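Local structure of glycoside hydrolase family 61 (5O2W) at residues Val69-Thr74 against Ile180-Ser185. The protein is probably a copper-dependent lytic polysaccharide monooxygenase of family AA9, which cleaves cellulose and related glycans by oxidation. Sequence-based numbering, arbitrary orientation.
Sequences VKAGDT and IAVSGS. With MAN (alpha-D-mannopyranose), chain N.
Val-69 and Val-182, paired in register on neighbouring parallel strands, illustrate how a sheet edge can be tight on its inner face and loose on its outer one. On the buried face the two valines touch through their CG2 methyls at 3.6 Å. The other methyl of Val-69, CG1, reaches Ile-180, lying 4.1 Å from its CB. Val-182 holds CG1 beside its carbonyl carbon and trans to N (chi1 176°), which sends this methyl across to Ala-71, whose CB lies 3.9 Å from Val-182 CG1. Tyr-153 of the adjoining strand covers Ile-180 and Val-182, and Val-69 meets Ile-9 of strand 3-9 in the other sheet, where the valines face the interior of the immunoglobulin-like beta-sandwich characteristic of AA9 enzymes.

The backbone follows the parallel ladder. Val-69 N donates to Ala-181 O, and Ser-183 N to Val-69 O. Ala-71 N donates to Ser-183 O at 2.8 Å, almost straight at 176°. Lys-70, whose amide points away from the neighbouring strand, gives its N-H instead to Asp-73 OD2 at 2.7 Å, meeting the oxygen from above the carboxylate plane. That bond spans a type II turn, closed by Asp-73 N to Lys-70 O, with Gly-72 accepting the positive phi.

The opposite face is looser: Lys-70 and Ser-183 pair in register and are exposed, and they meet the other strand mainly through backbone, Ser-183 CB approaching Val-69 O only to 4.0 Å. Beyond the turn the chain leaves Ile-180 to Ser-185 altogether, and Thr-74 OG1 shares a hydrogen bond with O6 of a mannose at 2.8 Å.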
loop_
_atom_site.group_PDB
_atom_site.type_symbol
_atom_site.label_atom_id
_atom_site.label_comp_id
_atom_site.label_asym_id
_atom_site.label_seq_id
_atom_site.Cartn_x
_atom_site.Cartn_y
_atom_site.Cartn_z
ATOM N N VAL A 69 4.161 -9.111 13.684
ATOM C CA VAL A 69 4.155 -7.744 14.181
ATOM C C VAL A 69 3.253 -7.634 15.438
ATOM O O VAL A 69 2.437 -8.511 15.724
ATOM C CB VAL A 69 3.722 -6.718 13.117
ATOM C CG1 VAL A 69 4.313 -7.053 11.733
ATOM C CG2 VAL A 69 2.195 -6.597 13.037
ATOM N N LYS A 70 3.468 -6.561 16.194
ATOM C CA LYS A 70 2.669 -6.270 17.384
ATOM C C LYS A 70 1.742 -5.126 17.028
ATOM O O LYS A 70 2.149 -4.132 16.398
ATOM C CB LYS A 70 3.565 -5.884 18.593
ATOM C CG LYS A 70 4.162 -7.054 19.390
ATOM C CD LYS A 70 5.237 -6.563 20.382
ATOM C CE LYS A 70 5.530 -7.577 21.487
ATOM N NZ LYS A 70 6.216 -7.002 22.689
ATOM N N ALA A 71 0.485 -5.251 17.419
ATOM C CA ALA A 71 -0.426 -4.139 17.258
ATOM C C ALA A 71 0.173 -2.855 17.949
ATOM O O ALA A 71 0.721 -2.888 19.086
ATOM C CB ALA A 71 -1.804 -4.514 17.803
ATOM N N GLY A 72 0.124 -1.751 17.205
ATOM C CA GLY A 72 0.773 -0.537 17.585
ATOM C C GLY A 72 2.122 -0.299 16.911
ATOM O O GLY A 72 2.643 0.777 17.016
ATOM N N ASP A 73 2.678 -1.297 16.216
ATOM C CA ASP A 73 3.984 -1.154 15.593
ATOM C C ASP A 73 3.786 -0.235 14.421
ATOM O O ASP A 73 2.686 -0.234 13.806
ATOM C CB ASP A 73 4.514 -2.484 15.020
ATOM C CG ASP A 73 5.135 -3.389 16.057
ATOM O OD1 ASP A 73 5.433 -2.906 17.173
ATOM O OD2 ASP A 73 5.316 -4.612 15.737
ATOM N N THR A 74 4.839 0.503 14.076
ATOM C CA THR A 74 4.852 1.228 12.803
ATOM C C THR A 74 5.671 0.432 11.800
ATOM O O THR A 74 6.667 -0.266 12.154
ATOM C CB THR A 74 5.453 2.664 12.893
ATOM O OG1 THR A 74 6.777 2.576 13.414
ATOM C CG2 THR A 74 4.584 3.610 13.799
ATOM N N ILE A 180 1.308 -9.962 7.048
ATOM C CA ILE A 180 1.662 -9.820 8.466
ATOM C C ILE A 180 0.774 -10.722 9.352
ATOM O O ILE A 180 -0.410 -11.065 9.009
ATOM C CB ILE A 180 1.560 -8.358 8.936
ATOM C CG1 ILE A 180 0.115 -7.869 8.919
ATOM C CG2 ILE A 180 2.375 -7.458 8.034
ATOM C CD1 ILE A 180 -0.092 -6.451 9.393
ATOM N N ALA A 181 1.389 -11.126 10.473
ATOM C CA ALA A 181 0.692 -11.782 11.569
ATOM C C ALA A 181 0.733 -10.859 12.807
ATOM O O ALA A 181 1.803 -10.556 13.365
ATOM C CB ALA A 181 1.308 -13.135 11.861
ATOM N N VAL A 182 -0.463 -10.433 13.231
ATOM C CA VAL A 182 -0.606 -9.485 14.292
ATOM C C VAL A 182 -0.911 -10.133 15.654
ATOM O O VAL A 182 -1.791 -10.970 15.768
ATOM C CB VAL A 182 -1.658 -8.404 13.967
ATOM C CG1 VAL A 182 -1.846 -7.457 15.171
ATOM C CG2 VAL A 182 -1.214 -7.598 12.761
ATOM N N SER A 183 -0.138 -9.723 16.655
ATOM C CA SER A 183 -0.405 -10.045 18.051
ATOM C C SER A 183 -0.848 -8.803 18.765
ATOM O O SER A 183 -0.308 -7.711 18.520
ATOM C CB SER A 183 0.860 -10.564 18.743
ATOM O OG SER A 183 1.046 -11.953 18.489
ATOM N N GLY A 184 -1.774 -8.977 19.696
ATOM C CA GLY A 184 -2.163 -7.884 20.580
ATOM C C GLY A 184 -3.326 -8.256 21.469
ATOM O O GLY A 184 -3.731 -9.386 21.493
ATOM N N SER A 185 -3.840 -7.274 22.202
ATOM C CA SER A 185 -4.858 -7.459 23.213
ATOM C C SER A 185 -6.260 -6.955 22.787
ATOM O O SER A 185 -7.252 -7.238 23.477
ATOM C CB SER A 185 -4.438 -6.665 24.432
ATOM O OG SER A 185 -4.893 -5.318 24.317
HETATM C C1 MAN N . 12.582 3.745 12.560
HETATM C C2 MAN N . 12.228 2.242 12.519
HETATM C C3 MAN N . 11.075 1.969 11.552
HETATM C C4 MAN N . 9.891 2.888 11.878
HETATM C C5 MAN N . 10.358 4.370 11.955
HETATM C C6 MAN N . 9.292 5.433 12.258
HETATM O O2 MAN N . 11.871 1.968 13.838
HETATM O O3 MAN N . 10.696 0.584 11.439
HETATM O O4 MAN N . 8.840 2.644 10.962
HETATM O O5 MAN N . 11.460 4.570 12.869
HETATM O O6 MAN N . 8.272 4.956 13.090
#